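Long-range contacts in 39 kDa initiator binding protein (PDB 1PP7), which binds the initiator (Inr) element of Trichomonas vaginalis core promoters, here through its N-terminal DNA-binding domain in complex with the ferredoxin Inr: residues C[10-14]-C[50-55]; C[38-42]-C[56-60]; C[63-69]-C[100-106]. One frame throughout, in Å; residues are numbered along the deposited sequence.

Interaction 1: C[10-14]-C[50-55]; sequences FTSRL and QLEEEI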
loop_
_atom_site.group_PDB
_atom_site.type_symbol
_atom_site.label_atom_id
_atom_site.label_comp_id
_atom_site.label_asym_id
_atom_site.label_seq_id
_atom_site.Cartn_x
_atom_site.Cartn_y
_atom_site.Cartn_z
ATOM N N PHE C 10 -12.305 -0.078 7.562
ATOM C CA PHE C 10 -10.878 0.160 7.285
ATOM C C PHE C 10 -10.534 1.640 7.449
ATOM O O PHE C 10 -9.719 2.024 8.303
ATOM C CB PHE C 10 -10.480 -0.189 5.841
ATOM C CG PHE C 10 -10.491 -1.641 5.511
ATOM C CD1 PHE C 10 -10.458 -2.611 6.504
ATOM C CD2 PHE C 10 -10.543 -2.040 4.174
ATOM C CE1 PHE C 10 -10.484 -3.974 6.169
ATOM C CE2 PHE C 10 -10.568 -3.393 3.826
ATOM C CZ PHE C 10 -10.538 -4.361 4.826
ATOM N N THR C 11 -11.142 2.475 6.611
ATOM C CA THR C 11 -10.813 3.893 6.672
ATOM C C THR C 11 -11.226 4.483 8.007
ATOM O O THR C 11 -10.471 5.279 8.582
ATOM C CB THR C 11 -11.434 4.725 5.509
ATOM O OG1 THR C 11 -12.637 5.353 5.952
ATOM C CG2 THR C 11 -11.723 3.841 4.307
ATOM N N SER C 12 -12.392 4.077 8.518
ATOM C CA SER C 12 -12.851 4.584 9.804
ATOM C C SER C 12 -11.842 4.272 10.914
ATOM O O SER C 12 -11.850 4.923 11.958
ATOM C CB SER C 12 -14.193 3.969 10.188
ATOM O OG SER C 12 -13.997 2.682 10.777
ATOM N N ARG C 13 -10.971 3.292 10.701
ATOM C CA ARG C 13 -10.009 2.947 11.726
ATOM C C ARG C 13 -8.629 3.519 11.529
ATOM O O ARG C 13 -7.775 3.453 12.403
ATOM C CB ARG C 13 -9.968 1.435 11.897
ATOM C CG ARG C 13 -11.223 0.989 12.627
ATOM C CD ARG C 13 -11.081 -0.395 13.144
ATOM N NE ARG C 13 -11.092 -1.345 12.043
ATOM C CZ ARG C 13 -10.402 -2.481 12.039
ATOM N NH1 ARG C 13 -9.642 -2.800 13.093
ATOM N NH2 ARG C 13 -10.461 -3.286 10.973
ATOM N N LEU C 14 -8.385 4.103 10.381
ATOM C CA LEU C 14 -7.070 4.673 10.196
ATOM C C LEU C 14 -7.191 6.207 10.363
ATOM O O LEU C 14 -8.257 6.792 10.161
ATOM C CB LEU C 14 -6.467 4.174 8.851
ATOM C CG LEU C 14 -7.140 4.470 7.527
ATOM C CD1 LEU C 14 -6.626 5.812 7.162
ATOM C CD2 LEU C 14 -6.826 3.492 6.425
ATOM N N GLN C 50 -3.497 -4.897 14.347
ATOM C CA GLN C 50 -4.861 -5.355 14.105
ATOM C C GLN C 50 -5.259 -4.931 12.709
ATOM O O GLN C 50 -5.617 -5.753 11.889
ATOM C CB GLN C 50 -5.820 -4.786 15.192
ATOM C CG GLN C 50 -7.339 -4.808 14.870
ATOM C CD GLN C 50 -8.234 -4.199 16.005
ATOM O OE1 GLN C 50 -8.149 -2.983 16.319
ATOM N NE2 GLN C 50 -9.093 -5.046 16.613
ATOM N N LEU C 51 -5.155 -3.651 12.412
ATOM C CA LEU C 51 -5.533 -3.188 11.092
ATOM C C LEU C 51 -4.632 -3.798 10.005
ATOM O O LEU C 51 -5.091 -4.155 8.926
ATOM C CB LEU C 51 -5.447 -1.670 11.042
ATOM C CG LEU C 51 -6.718 -0.991 10.544
ATOM C CD1 LEU C 51 -6.375 0.427 10.154
ATOM C CD2 LEU C 51 -7.290 -1.746 9.360
ATOM N N GLU C 52 -3.343 -3.892 10.292
ATOM C CA GLU C 52 -2.378 -4.460 9.368
ATOM C C GLU C 52 -2.824 -5.860 8.982
ATOM O O GLU C 52 -2.601 -6.248 7.850
ATOM C CB GLU C 52 -1.017 -4.451 10.043
ATOM C CG GLU C 52 0.083 -5.231 9.409
ATOM C CD GLU C 52 1.407 -5.116 10.226
ATOM O OE1 GLU C 52 1.436 -5.400 11.475
ATOM O OE2 GLU C 52 2.428 -4.732 9.598
ATOM N N GLU C 53 -3.465 -6.584 9.921
ATOM C CA GLU C 53 -4.025 -7.960 9.728
ATOM C C GLU C 53 -5.199 -7.869 8.730
ATOM O O GLU C 53 -5.171 -8.435 7.633
ATOM C CB GLU C 53 -4.677 -8.558 11.027
ATOM C CG GLU C 53 -3.839 -9.255 12.168
ATOM C CD GLU C 53 -4.703 -9.603 13.458
ATOM O OE1 GLU C 53 -4.186 -10.217 14.442
ATOM O OE2 GLU C 53 -5.910 -9.254 13.490
ATOM N N GLU C 54 -6.251 -7.181 9.179
ATOM C CA GLU C 54 -7.467 -7.003 8.408
ATOM C C GLU C 54 -7.157 -6.544 6.962
ATOM O O GLU C 54 -7.675 -7.126 6.004
ATOM C CB GLU C 54 -8.396 -5.997 9.114
ATOM C CG GLU C 54 -8.530 -6.202 10.633
ATOM C CD GLU C 54 -9.733 -7.086 11.073
ATOM O OE1 GLU C 54 -10.896 -6.585 11.082
ATOM O OE2 GLU C 54 -9.518 -8.282 11.418
ATOM N N ILE C 55 -6.321 -5.518 6.795
ATOM C CA ILE C 55 -6.017 -5.065 5.449
ATOM C C ILE C 55 -5.032 -6.010 4.739
ATOM O O ILE C 55 -5.304 -6.539 3.645
ATOM C CB ILE C 55 -5.475 -3.641 5.436
ATOM C CG1 ILE C 55 -6.479 -2.707 6.095
ATOM C CG2 ILE C 55 -5.244 -3.203 3.996
ATOM C CD1 ILE C 55 -6.012 -1.250 6.158
#
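Phe10 turns one face of its ring to Ile55, whose CG1 methylene sits 4.2 Å from the ring centroid and 16° off the normal, a CH-pi contact. A flat aromatic ring suits this place, where it touches both helix 49-55 and Val75 of helix 69-76. The same ring also meets the aliphatic part of Glu54, with Phe10 CE1 4.1 Å from Glu54 CB.

The guanidinium of Arg13 lies beside helix 49-55 among Gln50, Leu51 and Glu54. One of its faces rests on Leu51, Arg13 NH2 standing 3.9 Å from Leu51 CD2, while Gln50 reaches its edge with the amide plane nearly perpendicular. A bend at chi3 (-71°) in the arginine brings Arg13 NH2 to Glu54 OE1 at 3.3 Å. Within that salt bridge the hydrogen bond is weak and bent (127° at the hydrogen), and the carboxylate and guanidinium planes stand nearly perpendicular. Arg13 NE is held by Ser9 O, which helps fix the group. Leu51 also reaches Leu14, Leu51 CD1 lying 4.0 Å from Leu14 CB.

Arg13 and Leu14, the last two residues of a type I turn, thus pack with Phe10 against helix 49-55, while Val75 also touches Ile55, and Leu45 of helix 34-45 touches Leu51 and Ile55.

Interaction 2: C[38-42]-C[56-60]; sequences LHMLL and GLSWI. With ZN (zinc ion), chain I.
His39 uses both ring nitrogens, and the ring also lies against Trp59 across the contact. Its ND1 binds a zinc ion at 2.1 Å, and NE2 gives a hydrogen bond to the backbone oxygen of Thr111. With two polar partners on one imidazole, the ring's rotation is fixed, and the NE2 bond to a carbonyl would favour a proton there while ND1 serves the metal. Histidine suits the place because it can do both at once; water 1 is a further zinc ligand.

Trp59 brings its six-membered ring to His39, CZ2 of Trp59 lying 3.9 Å from NE2 of His39, with the two planes inclined at 64°. Over the face of the indole sits Leu42, whose CG is 4.0 Å from the centroid of the five-membered ring, a CH-pi contact. Trp59 CG lies anti to its carbonyl carbon (chi1 -64°), which swings the broad ring back over the helix.

Leu57 fills the other half of the interface, and its two methyls divide the work: CD1 lies beside CD1 of Leu42, while CD2 fits between CD2 of Leu38 and CD1 of Leu41. The leucine methyls meet in purely apolar contacts, which suits a buried place.

Segment 38-42 of helix 34-45 crosses strand 57-59 at 79°, the segment axes 8.8 Å apart, and so covers one side of a strand that is one of the sheet's two outermost. Strand 65-67 lies alongside, where Phe65 touches Leu38 and Leu57, while Val72 and Val75 of helix 69-76 touch Leu57 and Leu41 respectively.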
loop_
_atom_site.group_PDB
_atom_site.type_symbol
_atom_site.label_atom_id
_atom_site.label_comp_id
_atom_site.label_asym_id
_atom_site.label_seq_id
_atom_site.Cartn_x
_atom_site.Cartn_y
_atom_site.Cartn_z
ATOM N N LEU C 38 1.705 4.180 -0.821
ATOM C CA LEU C 38 1.894 2.806 -0.365
ATOM C C LEU C 38 2.792 2.843 0.838
ATOM O O LEU C 38 2.516 2.180 1.837
ATOM C CB LEU C 38 2.578 1.924 -1.416
ATOM C CG LEU C 38 1.843 0.654 -1.841
ATOM C CD1 LEU C 38 2.796 -0.295 -2.565
ATOM C CD2 LEU C 38 1.172 0.008 -0.620
ATOM N N HIS C 39 3.843 3.654 0.745
ATOM C CA HIS C 39 4.828 3.728 1.790
ATOM C C HIS C 39 4.277 4.272 3.081
ATOM O O HIS C 39 4.571 3.719 4.164
ATOM C CB HIS C 39 6.082 4.511 1.334
ATOM C CG HIS C 39 7.328 4.116 2.060
ATOM N ND1 HIS C 39 7.764 4.763 3.203
ATOM C CD2 HIS C 39 8.154 3.051 1.893
ATOM C CE1 HIS C 39 8.802 4.113 3.710
ATOM N NE2 HIS C 39 9.060 3.067 2.936
ATOM N N MET C 40 3.491 5.342 3.018
ATOM C CA MET C 40 2.930 5.850 4.284
ATOM C C MET C 40 1.984 4.824 4.874
ATOM O O MET C 40 1.854 4.764 6.055
ATOM C CB MET C 40 2.121 7.110 4.082
ATOM C CG MET C 40 2.945 8.244 3.605
ATOM S SD MET C 40 1.906 9.708 3.277
ATOM C CE MET C 40 2.128 10.008 1.435
ATOM N N LEU C 41 1.320 4.041 4.029
ATOM C CA LEU C 41 0.344 3.075 4.480
ATOM C C LEU C 41 1.048 1.969 5.238
ATOM O O LEU C 41 0.699 1.634 6.332
ATOM C CB LEU C 41 -0.377 2.467 3.279
ATOM C CG LEU C 41 -1.886 2.453 3.375
ATOM C CD1 LEU C 41 -2.452 1.172 2.793
ATOM C CD2 LEU C 41 -2.276 2.580 4.835
ATOM N N LEU C 42 2.072 1.442 4.592
ATOM C CA LEU C 42 2.942 0.399 5.068
ATOM C C LEU C 42 3.553 0.856 6.403
ATOM O O LEU C 42 3.501 0.138 7.426
ATOM C CB LEU C 42 4.000 0.235 4.006
ATOM C CG LEU C 42 4.523 -1.080 3.467
ATOM C CD1 LEU C 42 3.746 -2.277 3.905
ATOM C CD2 LEU C 42 4.584 -0.930 1.983
ATOM N N GLY C 56 -3.893 -6.253 5.347
ATOM C CA GLY C 56 -2.987 -7.163 4.687
ATOM C C GLY C 56 -2.050 -6.327 3.836
ATOM O O GLY C 56 -2.226 -6.209 2.621
ATOM N N LEU C 57 -1.077 -5.732 4.521
ATOM C CA LEU C 57 -0.049 -4.895 3.958
ATOM C C LEU C 57 0.991 -4.750 5.057
ATOM O O LEU C 57 0.800 -3.962 5.973
ATOM C CB LEU C 57 -0.613 -3.527 3.581
ATOM C CG LEU C 57 0.350 -2.645 2.812
ATOM C CD1 LEU C 57 0.968 -3.500 1.741
ATOM C CD2 LEU C 57 -0.374 -1.410 2.243
ATOM N N SER C 58 2.073 -5.536 4.964
ATOM C CA SER C 58 3.167 -5.508 5.945
ATOM C C SER C 58 4.551 -5.949 5.443
ATOM O O SER C 58 4.684 -6.739 4.515
ATOM C CB SER C 58 2.791 -6.324 7.216
ATOM O OG SER C 58 2.346 -7.620 6.918
ATOM N N TRP C 59 5.594 -5.401 6.053
ATOM C CA TRP C 59 6.951 -5.785 5.665
ATOM C C TRP C 59 7.266 -7.192 6.179
ATOM O O TRP C 59 6.910 -7.572 7.310
ATOM C CB TRP C 59 7.986 -4.837 6.264
ATOM C CG TRP C 59 7.896 -3.416 5.769
ATOM C CD1 TRP C 59 7.399 -2.335 6.458
ATOM C CD2 TRP C 59 8.356 -2.909 4.497
ATOM N NE1 TRP C 59 7.529 -1.205 5.692
ATOM C CE2 TRP C 59 8.112 -1.528 4.490
ATOM C CE3 TRP C 59 8.953 -3.496 3.374
ATOM C CZ2 TRP C 59 8.431 -0.727 3.417
ATOM C CZ3 TRP C 59 9.276 -2.705 2.304
ATOM C CH2 TRP C 59 9.012 -1.331 2.329
ATOM N N ILE C 60 7.936 -7.974 5.363
ATOM C CA ILE C 60 8.342 -9.296 5.822
ATOM C C ILE C 60 9.893 -9.201 6.059
ATOM O O ILE C 60 10.495 -10.039 6.709
ATOM C CB ILE C 60 7.900 -10.391 4.797
ATOM C CG1 ILE C 60 8.577 -10.181 3.454
ATOM C CG2 ILE C 60 6.367 -10.306 4.591
ATOM C CD1 ILE C 60 7.967 -11.037 2.379
HETATM ZN ZN ZN I . 7.492 6.700 3.841
HETATM O O HOH W 1 6.359 6.842 5.854
#

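Interaction 3: C[63-69]-C[100-106]; sequences TEFKMKK and GGWTQWK. With nucleotides of chain B.
Phe65 and Trp105 are bonded to each other through their backbones in both directions, as an antiparallel hydrogen-bonded pair. Met67 and Thr103 form the next such pair, with Met67 N to Thr103 O at 2.8 Å; Lys66 and Gln104 make the non-hydrogen-bonded pair between them.

Aromatic contacts form a second group. On the buried face, Trp105 CB lies over the Phe65 ring, 3.8 Å from its centroid, and Met67 CE covers the indole of Trp105, 3.7 Å from the centroid of the five-membered ring. A bend at chi3 (114°) turns the methyl of this flexible methionine onto the indole. Lys68 CG makes a CH-pi contact over one face of the six-membered ring of Trp102; over the opposite face Lys66 adds a cation-pi contact, Lys66 NZ standing 4.7 Å from that ring's centroid. Long lysine chains suit both tasks, greasy along their length and charged at the tip.

Among the polar bonds, water 2 bridges Lys68 NZ and Trp102 NE1, while Lys69 NZ bonds Asn84 and, weakly, OP2 of DA3 of chain B at 3.0 Å. Strands paired beside a helix-turn-helix, with a lysine on the DNA backbone, are consistent with a winged-helix DNA-binding domain.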
loop_
_atom_site.group_PDB
_atom_site.type_symbol
_atom_site.label_atom_id
_atom_site.label_comp_id
_atom_site.label_asym_id
_atom_site.label_seq_id
_atom_site.Cartn_x
_atom_site.Cartn_y
_atom_site.Cartn_z
ATOM N N THR C 63 13.267 -5.181 3.115
ATOM C CA THR C 63 12.980 -4.884 1.704
ATOM C C THR C 63 11.827 -5.538 0.926
ATOM O O THR C 63 11.660 -5.280 -0.261
ATOM C CB THR C 63 14.251 -5.117 0.875
ATOM O OG1 THR C 63 14.633 -6.489 0.990
ATOM C CG2 THR C 63 15.389 -4.274 1.386
ATOM N N GLU C 64 11.040 -6.374 1.568
ATOM C CA GLU C 64 9.962 -7.021 0.871
ATOM C C GLU C 64 8.719 -6.843 1.715
ATOM O O GLU C 64 8.799 -6.757 2.940
ATOM C CB GLU C 64 10.298 -8.528 0.674
ATOM C CG GLU C 64 11.739 -8.727 0.155
ATOM C CD GLU C 64 12.082 -10.157 -0.368
ATOM O OE1 GLU C 64 13.245 -10.334 -0.865
ATOM O OE2 GLU C 64 11.215 -11.089 -0.290
ATOM N N PHE C 65 7.564 -6.774 1.070
ATOM C CA PHE C 65 6.294 -6.649 1.782
ATOM C C PHE C 65 5.317 -7.579 1.098
ATOM O O PHE C 65 5.533 -8.030 -0.027
ATOM C CB PHE C 65 5.738 -5.188 1.774
ATOM C CG PHE C 65 5.446 -4.603 0.389
ATOM C CD1 PHE C 65 6.473 -3.963 -0.355
ATOM C CD2 PHE C 65 4.143 -4.572 -0.108
ATOM C CE1 PHE C 65 6.207 -3.305 -1.548
ATOM C CE2 PHE C 65 3.844 -3.910 -1.315
ATOM C CZ PHE C 65 4.883 -3.272 -2.039
ATOM N N LYS C 66 4.241 -7.892 1.801
ATOM C CA LYS C 66 3.234 -8.743 1.252
ATOM C C LYS C 66 1.994 -7.943 1.412
ATOM O O LYS C 66 1.944 -7.066 2.280
ATOM C CB LYS C 66 3.115 -10.044 2.031
ATOM C CG LYS C 66 2.918 -9.890 3.558
ATOM C CD LYS C 66 2.465 -11.259 4.100
ATOM C CE LYS C 66 2.864 -11.493 5.575
ATOM N NZ LYS C 66 2.160 -12.724 6.195
ATOM N N MET C 67 0.981 -8.250 0.604
ATOM C CA MET C 67 -0.255 -7.512 0.696
ATOM C C MET C 67 -1.369 -8.318 0.091
ATOM O O MET C 67 -1.119 -9.315 -0.577
ATOM C CB MET C 67 -0.132 -6.150 -0.052
ATOM C CG MET C 67 -0.236 -6.208 -1.582
ATOM S SD MET C 67 -0.211 -4.493 -2.338
ATOM C CE MET C 67 1.262 -4.500 -3.208
ATOM N N LYS C 68 -2.603 -7.900 0.391
ATOM C CA LYS C 68 -3.790 -8.476 -0.200
ATOM C C LYS C 68 -4.258 -7.314 -1.120
ATOM O O LYS C 68 -4.860 -6.341 -0.665
ATOM C CB LYS C 68 -4.806 -8.795 0.894
ATOM C CG LYS C 68 -4.451 -10.025 1.711
ATOM C CD LYS C 68 -5.680 -10.600 2.395
ATOM C CE LYS C 68 -5.314 -11.866 3.195
ATOM N NZ LYS C 68 -6.459 -12.739 3.664
ATOM N N LYS C 69 -3.962 -7.388 -2.412
ATOM C CA LYS C 69 -4.337 -6.271 -3.292
ATOM C C LYS C 69 -5.810 -5.905 -3.216
ATOM O O LYS C 69 -6.173 -4.735 -3.216
ATOM C CB LYS C 69 -3.930 -6.557 -4.733
ATOM C CG LYS C 69 -2.457 -6.730 -4.821
ATOM C CD LYS C 69 -1.978 -6.762 -6.217
ATOM C CE LYS C 69 -2.192 -8.141 -6.822
ATOM N NZ LYS C 69 -2.093 -8.030 -8.304
ATOM N N GLY C 100 -4.238 -17.330 -1.433
ATOM C CA GLY C 100 -5.194 -16.913 -0.433
ATOM C C GLY C 100 -5.193 -15.414 -0.390
ATOM O O GLY C 100 -5.200 -14.801 0.684
ATOM N N GLY C 101 -5.139 -14.812 -1.572
ATOM C CA GLY C 101 -5.144 -13.359 -1.676
ATOM C C GLY C 101 -3.871 -12.607 -1.296
ATOM O O GLY C 101 -3.823 -11.375 -1.298
ATOM N N TRP C 102 -2.836 -13.327 -0.928
ATOM C CA TRP C 102 -1.619 -12.651 -0.547
ATOM C C TRP C 102 -0.638 -12.667 -1.702
ATOM O O TRP C 102 -0.495 -13.680 -2.419
ATOM C CB TRP C 102 -0.976 -13.325 0.644
ATOM C CG TRP C 102 -1.683 -13.066 1.886
ATOM C CD1 TRP C 102 -2.614 -13.862 2.484
ATOM C CD2 TRP C 102 -1.470 -11.955 2.752
ATOM N NE1 TRP C 102 -2.985 -13.317 3.694
ATOM C CE2 TRP C 102 -2.305 -12.150 3.891
ATOM C CE3 TRP C 102 -0.646 -10.813 2.688
ATOM C CZ2 TRP C 102 -2.347 -11.242 4.962
ATOM C CZ3 TRP C 102 -0.684 -9.920 3.728
ATOM C CH2 TRP C 102 -1.535 -10.135 4.867
ATOM N N THR C 103 0.053 -11.553 -1.853
ATOM C CA THR C 103 1.012 -11.414 -2.900
ATOM C C THR C 103 2.235 -10.761 -2.216
ATOM O O THR C 103 2.079 -10.148 -1.154
ATOM C CB THR C 103 0.239 -10.678 -4.066
ATOM O OG1 THR C 103 0.582 -11.285 -5.315
ATOM C CG2 THR C 103 0.369 -9.230 -4.059
ATOM N N GLN C 104 3.453 -10.989 -2.732
ATOM C CA GLN C 104 4.666 -10.423 -2.116
ATOM C C GLN C 104 5.390 -9.565 -3.079
ATOM O O GLN C 104 5.359 -9.842 -4.284
ATOM C CB GLN C 104 5.594 -11.516 -1.666
ATOM C CG GLN C 104 5.663 -11.641 -0.174
ATOM C CD GLN C 104 6.307 -12.908 0.236
ATOM O OE1 GLN C 104 7.441 -13.198 -0.182
ATOM N NE2 GLN C 104 5.591 -13.702 1.062
ATOM N N TRP C 105 6.088 -8.550 -2.546
ATOM C CA TRP C 105 6.762 -7.552 -3.374
ATOM C C TRP C 105 8.041 -6.917 -2.905
ATOM O O TRP C 105 8.330 -6.925 -1.733
ATOM C CB TRP C 105 5.825 -6.361 -3.628
ATOM C CG TRP C 105 4.537 -6.741 -4.194
ATOM C CD1 TRP C 105 3.521 -7.355 -3.541
ATOM C CD2 TRP C 105 4.130 -6.621 -5.560
ATOM N NE1 TRP C 105 2.524 -7.637 -4.396
ATOM C CE2 TRP C 105 2.855 -7.197 -5.652
ATOM C CE3 TRP C 105 4.715 -6.086 -6.703
ATOM C CZ2 TRP C 105 2.136 -7.260 -6.860
ATOM C CZ3 TRP C 105 4.018 -6.149 -7.900
ATOM C CH2 TRP C 105 2.737 -6.737 -7.967
ATOM N N LYS C 106 8.739 -6.277 -3.864
ATOM C CA LYS C 106 9.961 -5.511 -3.638
ATOM C C LYS C 106 10.085 -4.489 -4.772
ATOM O O LYS C 106 9.466 -4.624 -5.814
ATOM C CB LYS C 106 11.208 -6.404 -3.563
ATOM C CG LYS C 106 12.144 -6.374 -4.775
ATOM C CD LYS C 106 12.634 -7.765 -5.107
ATOM C CE LYS C 106 14.058 -7.793 -5.717
ATOM N NZ LYS C 106 14.218 -7.152 -7.037
ATOM P P DA B 3 -2.361 -11.804 -8.949
ATOM O OP1 DA B 3 -1.023 -12.302 -8.496
ATOM O OP2 DA B 3 -3.125 -10.832 -8.132
ATOM O "O5'" DA B 3 -2.186 -11.153 -10.382
ATOM C "C5'" DA B 3 -1.214 -11.669 -11.280
ATOM C "C4'" DA B 3 -1.316 -10.940 -12.596
ATOM O "O4'" DA B 3 -2.608 -11.157 -13.223
ATOM C "C3'" DA B 3 -1.132 -9.417 -12.556
ATOM O "O3'" DA B 3 -0.421 -9.160 -13.741
ATOM C "C2'" DA B 3 -2.542 -8.903 -12.756
ATOM C "C1'" DA B 3 -3.035 -9.923 -13.753
ATOM N N9 DA B 3 -4.477 -9.972 -14.017
ATOM C C8 DA B 3 -5.542 -9.779 -13.157
ATOM N N7 DA B 3 -6.723 -9.851 -13.750
ATOM C C5 DA B 3 -6.413 -10.105 -15.075
ATOM C C6 DA B 3 -7.225 -10.266 -16.228
ATOM N N6 DA B 3 -8.566 -10.203 -16.210
ATOM N N1 DA B 3 -6.596 -10.490 -17.414
ATOM C C2 DA B 3 -5.245 -10.554 -17.429
ATOM N N3 DA B 3 -4.377 -10.426 -16.409
ATOM C C4 DA B 3 -5.033 -10.197 -15.251
HETATM O O HOH W 2 -5.471 -15.110 4.814
#

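How the interactions relate
From the N terminus, interaction 1 comes first, closing a loop from the end of helix 6-11 through helices 16-23 and 34-45 to helix 49-55. Interaction 2 crosses it, closing a shorter loop from helix 34-45 round helix 49-55 to strand 57-59: 38-42 lies inside the first loop, while 56-60 follows directly on helix 49-55, whose Glu52 packs against Ser58. Interaction 3 comes in series after both, closing a loop that holds helices 69-76 and 80-89 and strand 93-99. It adjoins interaction 2 within one sheet, where strands 57-59 and 65-67 are neighbours. Interaction 1 thus ties the N-terminal helix to helix 49-55, interaction 2 helix to sheet, and interaction 3 the two inner strands.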